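Local coordinates for putative cell adhesion protein (Bacteroides eggerthii, PDB 4GPV) that is probably a FimA-type fimbrial subunit that builds bacterial pili and serves in cell adhesion, at residues D181-R193 against Q204-F218. Sequence-based numbering, arbitrary orientation. Where two conformers were deposited one is given.
Sequences DAAVLLFAGKKGR and QNEFYTGFNQYTGAF
Q204 meets K191 through a bent chain: with chi1 at -59° and chi2 at -76°, its amide lies against the K191 backbone. OE1 of Q204 accepts from K191 N at 3.0 Å. NE2 of Q204 gives to a lone pair of K191 O at 2.9 Å, and it also hydrogen-bonds G253 O. The amide is thus fixed in rotation, and CD of Q204 packs on G189 CA at 3.5 Å. With an alanine here, K191 N and O would probably lose these mates and a gap would open over G189. Further along, A188 and Y208 form an antiparallel hydrogen-bonded pair, N to O both ways. K190 extends from CG outward, crossing Y208, with CG of K190 3.7 Å from Y208 CE2. Beside it runs E206; OE2 of E206 and NZ of K190 are 4.1 Å apart, too far for a salt bridge. On F187, T209 OG1 sits over the ring centre, while the edge of F218 meets the face of F187 in an offset edge-to-face pair, planes at 81°. Y214 OH touches F187 CZ at 3.5 Å and is hydrogen-bonded to E321. Two residues, F187 and A188, stand opposite the single Y208 and make a G1 beta bulge in the antiparallel pairing of strands 176-193 and 207-209, within the FimA-like C-terminal domain.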
ATOM      1  N   ASP A 181      15.862 -15.906  -7.271  1.00 23.81           N
ATOM      2  CA  ASP A 181      16.391 -15.396  -6.010  1.00 23.90           C
ATOM      3  C   ASP A 181      15.324 -14.758  -5.131  1.00 23.67           C
ATOM      4  O   ASP A 181      15.317 -14.984  -3.916  1.00 24.10           O
ATOM      5  CB  ASP A 181      17.537 -14.400  -6.272  1.00 25.87           C
ATOM      6  CG  ASP A 181      18.614 -14.943  -7.192  1.00 36.27           C
ATOM      7  OD1 ASP A 181      19.113 -16.068  -6.938  1.00 37.52           O
ATOM      8  OD2 ASP A 181      18.942 -14.264  -8.177  1.00 37.92           O
ATOM      9  N   ALA A 182      14.451 -13.933  -5.707  1.00 20.80           N
ATOM     10  CA  ALA A 182      13.468 -13.239  -4.887  1.00 20.18           C
ATOM     11  C   ALA A 182      12.276 -12.725  -5.673  1.00 23.33           C
ATOM     12  O   ALA A 182      12.356 -12.531  -6.887  1.00 22.93           O
ATOM     13  CB  ALA A 182      14.146 -12.043  -4.212  1.00 21.59           C
ATOM     14  N   ALA A 183      11.162 -12.516  -4.970  1.00 19.92           N
ATOM     15  CA  ALA A 183      10.031 -11.769  -5.488  1.00 18.12           C
ATOM     16  C   ALA A 183      10.275 -10.351  -4.983  1.00 21.26           C
ATOM     17  O   ALA A 183      10.488 -10.147  -3.772  1.00 20.34           O
ATOM     18  CB  ALA A 183       8.701 -12.331  -4.966  1.00 18.75           C
ATOM     19  N   VAL A 184      10.353  -9.392  -5.901  1.00 18.19           N
ATOM     20  CA  VAL A 184      10.729  -8.017  -5.526  1.00 17.37           C
ATOM     21  C   VAL A 184       9.688  -6.988  -5.982  1.00 19.30           C
ATOM     22  O   VAL A 184       9.012  -7.195  -6.972  1.00 18.16           O
ATOM     23  CB  VAL A 184      12.146  -7.637  -6.076  1.00 20.45           C
ATOM     24  CG1 VAL A 184      13.261  -8.522  -5.494  1.00 20.78           C
ATOM     25  CG2 VAL A 184      12.184  -7.635  -7.613  1.00 20.85           C
ATOM     26  N   LEU A 185       9.570  -5.897  -5.231  1.00 16.54           N
ATOM     27  CA  LEU A 185       8.728  -4.786  -5.613  1.00 15.56           C
ATOM     28  C   LEU A 185       9.661  -3.656  -5.921  1.00 19.63           C
ATOM     29  O   LEU A 185      10.457  -3.270  -5.072  1.00 18.99           O
ATOM     30  CB  LEU A 185       7.677  -4.401  -4.541  1.00 15.19           C
ATOM     31  CG  LEU A 185       6.549  -3.487  -5.054  1.00 18.94           C
ATOM     32  CD1 LEU A 185       5.660  -4.220  -6.123  1.00 17.79           C
ATOM     33  CD2 LEU A 185       5.664  -3.008  -3.875  1.00 20.12           C
ATOM     34  N   LEU A 186       9.557  -3.111  -7.121  1.00 17.82           N
ATOM     35  CA  LEU A 186      10.419  -2.005  -7.529  1.00 17.16           C
ATOM     36  C   LEU A 186       9.602  -0.749  -7.574  1.00 19.25           C
ATOM     37  O   LEU A 186       8.466  -0.766  -8.087  1.00 19.17           O
ATOM     38  CB  LEU A 186      11.091  -2.289  -8.908  1.00 17.82           C
ATOM     39  CG  LEU A 186      11.705  -3.685  -9.123  1.00 21.91           C
ATOM     40  CD1 LEU A 186      12.326  -3.787 -10.564  1.00 23.31           C
ATOM     41  CD2 LEU A 186      12.760  -4.002  -8.037  1.00 20.98           C
ATOM     42  N   PHE A 187      10.149   0.363  -7.024  1.00 17.14           N
ATOM     43  CA  PHE A 187       9.498   1.673  -7.088  1.00 15.69           C
ATOM     44  C   PHE A 187       8.138   1.669  -6.439  1.00 18.43           C
ATOM     45  O   PHE A 187       7.153   2.109  -7.023  1.00 17.01           O
ATOM     46  CB  PHE A 187       9.398   2.200  -8.544  1.00 18.56           C
ATOM     47  CG  PHE A 187      10.737   2.087  -9.225  1.00 19.03           C
ATOM     48  CD1 PHE A 187      11.842   2.759  -8.726  1.00 21.68           C
ATOM     49  CD2 PHE A 187      10.915   1.216 -10.294  1.00 20.36           C
ATOM     50  CE1 PHE A 187      13.103   2.584  -9.298  1.00 23.45           C
ATOM     51  CE2 PHE A 187      12.169   1.037 -10.864  1.00 22.82           C
ATOM     52  CZ  PHE A 187      13.261   1.721 -10.359  1.00 21.78           C
ATOM     53  N   ALA A 188       8.116   1.244  -5.174  1.00 17.47           N
ATOM     54  CA  ALA A 188       6.947   1.396  -4.310  1.00 15.48           C
ATOM     55  C   ALA A 188       6.835   2.884  -3.967  1.00 18.73           C
ATOM     56  O   ALA A 188       7.847   3.459  -3.561  1.00 19.27           O
ATOM     57  CB  ALA A 188       7.167   0.598  -3.027  1.00 16.12           C
ATOM     58  N   GLY A 189       5.656   3.495  -4.105  1.00 15.39           N
ATOM     59  CA  GLY A 189       5.498   4.909  -3.758  1.00 16.22           C
ATOM     60  C   GLY A 189       5.837   5.157  -2.291  1.00 20.02           C
ATOM     61  O   GLY A 189       5.380   4.420  -1.411  1.00 16.99           O
ATOM     62  N   LYS A 190       6.664   6.186  -2.015  1.00 18.24           N
ATOM     63  CA  LYS A 190       7.081   6.458  -0.635  1.00 18.93           C
ATOM     64  C   LYS A 190       5.982   7.092   0.249  1.00 21.29           C
ATOM     65  O   LYS A 190       5.865   6.719   1.411  1.00 20.40           O
ATOM     66  CB  LYS A 190       8.301   7.408  -0.638  1.00 21.73           C
ATOM     67  CG  LYS A 190       8.657   7.992   0.747  1.00 26.92           C
ATOM     68  CD  LYS A 190      10.001   8.695   0.750  1.00 29.98           C
ATOM     69  CE  LYS A 190      10.377   9.176   2.134  1.00 36.89           C
ATOM     70  NZ  LYS A 190      11.847   9.364   2.256  1.00 55.15           N
ATOM     71  N   LYS A 191       5.188   8.013  -0.324  1.00 20.64           N
ATOM     72  CA  LYS A 191       4.229   8.841   0.412  0.50 20.52           C
ATOM     73  C   LYS A 191       2.853   8.257   0.542  1.00 22.57           C
ATOM     74  O   LYS A 191       2.233   7.910  -0.449  1.00 21.24           O
ATOM     75  CB  LYS A 191       4.095  10.223  -0.242  0.50 23.60           C
ATOM     76  CG  LYS A 191       5.204  11.193   0.101  0.50 37.23           C
ATOM     77  CD  LYS A 191       4.773  12.631  -0.183  0.50 42.98           C
ATOM     78  CE  LYS A 191       5.867  13.627   0.120  0.50 53.29           C
ATOM     79  NZ  LYS A 191       5.357  15.023   0.105  0.50 57.41           N
ATOM     80  N   GLY A 192       2.380   8.200   1.776  1.00 18.67           N
ATOM     81  CA  GLY A 192       1.043   7.724   2.103  1.00 19.13           C
ATOM     82  C   GLY A 192       0.241   8.912   2.581  1.00 24.51           C
ATOM     83  O   GLY A 192       0.505   9.438   3.667  1.00 23.01           O
ATOM     84  N   ARG A 193      -0.699   9.379   1.745  1.00 20.97           N
ATOM     85  CA  ARG A 193      -1.562  10.489   2.075  1.00 21.49           C
ATOM     86  C   ARG A 193      -2.773   9.985   2.794  1.00 26.18           C
ATOM     87  O   ARG A 193      -3.477   9.087   2.288  1.00 27.23           O
ATOM     88  CB  ARG A 193      -1.991  11.223   0.793  1.00 25.31           C
ATOM     89  CG  ARG A 193      -1.090  12.343   0.368  1.00 38.70           C
ATOM     90  CD  ARG A 193      -1.186  13.529   1.310  1.00 51.45           C
ATOM     91  NE  ARG A 193      -2.269  14.463   1.010  1.00 62.45           N
ATOM     92  CZ  ARG A 193      -2.126  15.572   0.298  1.00 71.79           C
ATOM     93  NH1 ARG A 193      -0.955  15.875  -0.245  1.00 61.28           N
ATOM     94  NH2 ARG A 193      -3.155  16.380   0.108  1.00 63.84           N
ATOM     95  N   GLN A 204       3.591  10.434  -6.894  1.00 21.37           N
ATOM     96  CA  GLN A 204       4.843  10.115  -6.206  1.00 20.62           C
ATOM     97  C   GLN A 204       6.011  10.684  -6.942  1.00 25.45           C
ATOM     98  O   GLN A 204       6.018  10.650  -8.164  1.00 27.02           O
ATOM     99  CB  GLN A 204       5.021   8.578  -6.115  1.00 19.38           C
ATOM    100  CG  GLN A 204       3.887   7.849  -5.369  1.00 19.87           C
ATOM    101  CD  GLN A 204       3.909   7.983  -3.860  1.00 22.44           C
ATOM    102  OE1 GLN A 204       4.797   8.585  -3.248  1.00 21.47           O
ATOM    103  NE2 GLN A 204       2.900   7.456  -3.222  1.00 18.84           N
ATOM    104  N   ASN A 205       7.036  11.134  -6.207  1.00 22.43           N
ATOM    105  CA  ASN A 205       8.281  11.561  -6.819  1.00 23.59           C
ATOM    106  C   ASN A 205       9.465  10.973  -6.030  1.00 26.88           C
ATOM    107  O   ASN A 205      10.616  11.231  -6.364  1.00 26.94           O
ATOM    108  CB  ASN A 205       8.354  13.099  -6.970  1.00 27.57           C
ATOM    109  CG  ASN A 205       8.348  13.915  -5.708  1.00 48.16           C
ATOM    110  OD1 ASN A 205       8.313  13.414  -4.578  1.00 41.13           O
ATOM    111  ND2 ASN A 205       8.401  15.227  -5.892  1.00 46.95           N
ATOM    112  N   GLU A 206       9.163  10.156  -4.997  1.00 23.24           N
ATOM    113  CA  GLU A 206      10.104   9.412  -4.165  1.00 21.94           C
ATOM    114  C   GLU A 206       9.609   7.982  -4.013  1.00 21.72           C
ATOM    115  O   GLU A 206       8.414   7.741  -3.936  1.00 19.91           O
ATOM    116  CB  GLU A 206      10.330  10.046  -2.791  1.00 23.63           C
ATOM    117  CG  GLU A 206      11.105  11.344  -2.834  1.00 29.56           C
ATOM    118  CD  GLU A 206      11.314  11.891  -1.434  1.00 52.61           C
ATOM    119  OE1 GLU A 206      10.315  12.289  -0.792  1.00 45.00           O
ATOM    120  OE2 GLU A 206      12.464  11.837  -0.944  1.00 50.43           O
ATOM    121  N   PHE A 207      10.537   7.046  -3.994  1.00 20.00           N
ATOM    122  CA  PHE A 207      10.197   5.628  -4.001  1.00 19.00           C
ATOM    123  C   PHE A 207      11.117   4.794  -3.141  1.00 22.40           C
ATOM    124  O   PHE A 207      12.272   5.155  -2.932  1.00 23.92           O
ATOM    125  CB  PHE A 207      10.370   5.096  -5.458  1.00 20.44           C
ATOM    126  CG  PHE A 207       9.605   5.874  -6.503  1.00 21.91           C
ATOM    127  CD1 PHE A 207       8.263   5.609  -6.733  1.00 21.67           C
ATOM    128  CD2 PHE A 207      10.165   6.996  -7.108  1.00 24.32           C
ATOM    129  CE1 PHE A 207       7.518   6.400  -7.608  1.00 23.69           C
ATOM    130  CE2 PHE A 207       9.412   7.793  -7.977  1.00 27.47           C
ATOM    131  CZ  PHE A 207       8.103   7.465  -8.243  1.00 24.08           C
ATOM    132  N   TYR A 208      10.663   3.587  -2.828  1.00 18.66           N
ATOM    133  CA  TYR A 208      11.522   2.550  -2.268  1.00 18.75           C
ATOM    134  C   TYR A 208      11.662   1.457  -3.330  1.00 22.31           C
ATOM    135  O   TYR A 208      10.737   1.275  -4.132  1.00 21.37           O
ATOM    136  CB  TYR A 208      10.935   1.958  -0.986  1.00 17.68           C
ATOM    137  CG  TYR A 208      10.825   2.956   0.142  1.00 19.41           C
ATOM    138  CD1 TYR A 208      11.936   3.278   0.925  1.00 22.47           C
ATOM    139  CD2 TYR A 208       9.607   3.545   0.454  1.00 20.00           C
ATOM    140  CE1 TYR A 208      11.827   4.172   1.994  1.00 23.88           C
ATOM    141  CE2 TYR A 208       9.497   4.478   1.480  1.00 20.99           C
ATOM    142  CZ  TYR A 208      10.608   4.784   2.248  1.00 27.11           C
ATOM    143  OH  TYR A 208      10.438   5.629   3.314  1.00 31.28           O
ATOM    144  N   THR A 209      12.747   0.682  -3.307  1.00 19.21           N
ATOM    145  CA  THR A 209      12.880  -0.392  -4.276  1.00 19.69           C
ATOM    146  C   THR A 209      13.563  -1.618  -3.605  1.00 23.08           C
ATOM    147  O   THR A 209      14.445  -1.470  -2.745  1.00 22.56           O
ATOM    148  CB  THR A 209      13.581   0.107  -5.572  1.00 22.83           C
ATOM    149  OG1 THR A 209      13.266  -0.788  -6.623  1.00 24.38           O
ATOM    150  CG2 THR A 209      15.094   0.209  -5.439  1.00 20.38           C
ATOM    151  N   GLY A 210      13.103  -2.802  -3.960  1.00 19.64           N
ATOM    152  CA  GLY A 210      13.647  -4.035  -3.382  1.00 19.05           C
ATOM    153  C   GLY A 210      14.946  -4.518  -3.978  1.00 23.36           C
ATOM    154  O   GLY A 210      15.640  -5.354  -3.386  1.00 22.92           O
ATOM    155  N   PHE A 211      15.293  -4.019  -5.183  1.00 20.70           N
ATOM    156  CA  PHE A 211      16.508  -4.425  -5.876  1.00 20.95           C
ATOM    157  C   PHE A 211      16.885  -3.342  -6.865  1.00 25.51           C
ATOM    158  O   PHE A 211      16.017  -2.877  -7.590  1.00 25.91           O
ATOM    159  CB  PHE A 211      16.259  -5.777  -6.613  1.00 21.58           C
ATOM    160  CG  PHE A 211      17.489  -6.381  -7.245  1.00 23.47           C
ATOM    161  CD1 PHE A 211      18.387  -7.131  -6.485  1.00 26.16           C
ATOM    162  CD2 PHE A 211      17.785  -6.153  -8.582  1.00 24.29           C
ATOM    163  CE1 PHE A 211      19.530  -7.686  -7.070  1.00 28.45           C
ATOM    164  CE2 PHE A 211      18.939  -6.694  -9.164  1.00 27.85           C
ATOM    165  CZ  PHE A 211      19.802  -7.462  -8.403  1.00 27.75           C
ATOM    166  N   ASN A 212      18.174  -2.968  -6.952  1.00 23.24           N
ATOM    167  CA  ASN A 212      18.541  -1.933  -7.921  1.00 22.59           C
ATOM    168  C   ASN A 212      19.870  -2.237  -8.619  1.00 26.37           C
ATOM    169  O   ASN A 212      20.441  -1.329  -9.224  1.00 25.91           O
ATOM    170  CB  ASN A 212      18.619  -0.563  -7.220  1.00 22.58           C
ATOM    171  CG  ASN A 212      19.773  -0.395  -6.244  1.00 34.36           C
ATOM    172  OD1 ASN A 212      20.502  -1.331  -5.905  1.00 29.16           O
ATOM    173  ND2 ASN A 212      19.993   0.823  -5.788  1.00 29.94           N
ATOM    174  N   GLN A 213      20.375  -3.484  -8.510  1.00 23.96           N
ATOM    175  CA  GLN A 213      21.683  -3.868  -9.086  1.00 25.62           C
ATOM    176  C   GLN A 213      21.511  -4.455 -10.497  1.00 29.39           C
ATOM    177  O   GLN A 213      21.827  -5.620 -10.768  1.00 31.46           O
ATOM    178  CB  GLN A 213      22.439  -4.797  -8.127  1.00 27.36           C
ATOM    179  CG  GLN A 213      22.929  -4.040  -6.865  1.00 33.64           C
ATOM    180  CD  GLN A 213      23.559  -4.947  -5.829  1.00 62.19           C
ATOM    181  OE1 GLN A 213      24.574  -5.607  -6.067  1.00 60.02           O
ATOM    182  NE2 GLN A 213      22.966  -5.006  -4.649  1.00 63.37           N
ATOM    183  N   TYR A 214      20.956  -3.630 -11.389  1.00 26.14           N
ATOM    184  CA  TYR A 214      20.736  -3.928 -12.804  1.00 26.00           C
ATOM    185  C   TYR A 214      21.066  -2.659 -13.584  1.00 31.15           C
ATOM    186  O   TYR A 214      20.937  -1.557 -13.039  1.00 30.80           O
ATOM    187  CB  TYR A 214      19.321  -4.478 -13.108  1.00 24.92           C
ATOM    188  CG  TYR A 214      18.157  -3.594 -12.713  1.00 25.22           C
ATOM    189  CD1 TYR A 214      17.583  -3.686 -11.441  1.00 24.19           C
ATOM    190  CD2 TYR A 214      17.583  -2.711 -13.626  1.00 25.25           C
ATOM    191  CE1 TYR A 214      16.515  -2.852 -11.064  1.00 24.53           C
ATOM    192  CE2 TYR A 214      16.532  -1.861 -13.254  1.00 24.96           C
ATOM    193  CZ  TYR A 214      15.988  -1.950 -11.978  1.00 25.15           C
ATOM    194  OH  TYR A 214      14.940  -1.129 -11.625  1.00 22.08           O
ATOM    195  N   THR A 215      21.527  -2.804 -14.843  1.00 30.07           N
ATOM    196  CA  THR A 215      21.933  -1.675 -15.684  0.50 30.46           C
ATOM    197  C   THR A 215      20.771  -0.691 -15.920  1.00 32.52           C
ATOM    198  O   THR A 215      19.653  -1.119 -16.222  1.00 28.67           O
ATOM    199  CB  THR A 215      22.491  -2.201 -17.021  0.50 32.84           C
ATOM    200  OG1 THR A 215      23.338  -3.327 -16.772  0.50 31.76           O
ATOM    201  CG2 THR A 215      23.231  -1.133 -17.814  0.50 32.38           C
ATOM    202  N   GLY A 216      21.078   0.598 -15.790  1.00 29.92           N
ATOM    203  CA  GLY A 216      20.207   1.742 -16.020  1.00 30.05           C
ATOM    204  C   GLY A 216      19.012   1.888 -15.111  1.00 33.86           C
ATOM    205  O   GLY A 216      18.028   2.532 -15.491  1.00 34.12           O
ATOM    206  N   ALA A 217      19.111   1.350 -13.896  1.00 30.11           N
ATOM    207  CA  ALA A 217      18.033   1.427 -12.920  1.00 28.93           C
ATOM    208  C   ALA A 217      17.687   2.886 -12.613  1.00 33.06           C
ATOM    209  O   ALA A 217      18.576   3.727 -12.452  1.00 34.21           O
ATOM    210  CB  ALA A 217      18.427   0.702 -11.644  1.00 29.54           C
ATOM    211  N   PHE A 218      16.391   3.193 -12.636  1.00 29.13           N
ATOM    212  CA  PHE A 218      15.877   4.518 -12.303  1.00 27.99           C
ATOM    213  C   PHE A 218      16.283   4.806 -10.871  1.00 32.78           C
ATOM    214  O   PHE A 218      16.053   3.965 -10.005  1.00 29.21           O
ATOM    215  CB  PHE A 218      14.343   4.555 -12.473  1.00 28.46           C
ATOM    216  CG  PHE A 218      13.715   5.874 -12.111  1.00 28.96           C
ATOM    217  CD1 PHE A 218      13.728   6.942 -13.009  1.00 33.38           C
ATOM    218  CD2 PHE A 218      13.136   6.068 -10.863  1.00 29.89           C
ATOM    219  CE1 PHE A 218      13.139   8.165 -12.674  1.00 34.38           C
ATOM    220  CE2 PHE A 218      12.567   7.302 -10.518  1.00 32.53           C
ATOM    221  CZ  PHE A 218      12.556   8.335 -11.429  1.00 32.45           C
TER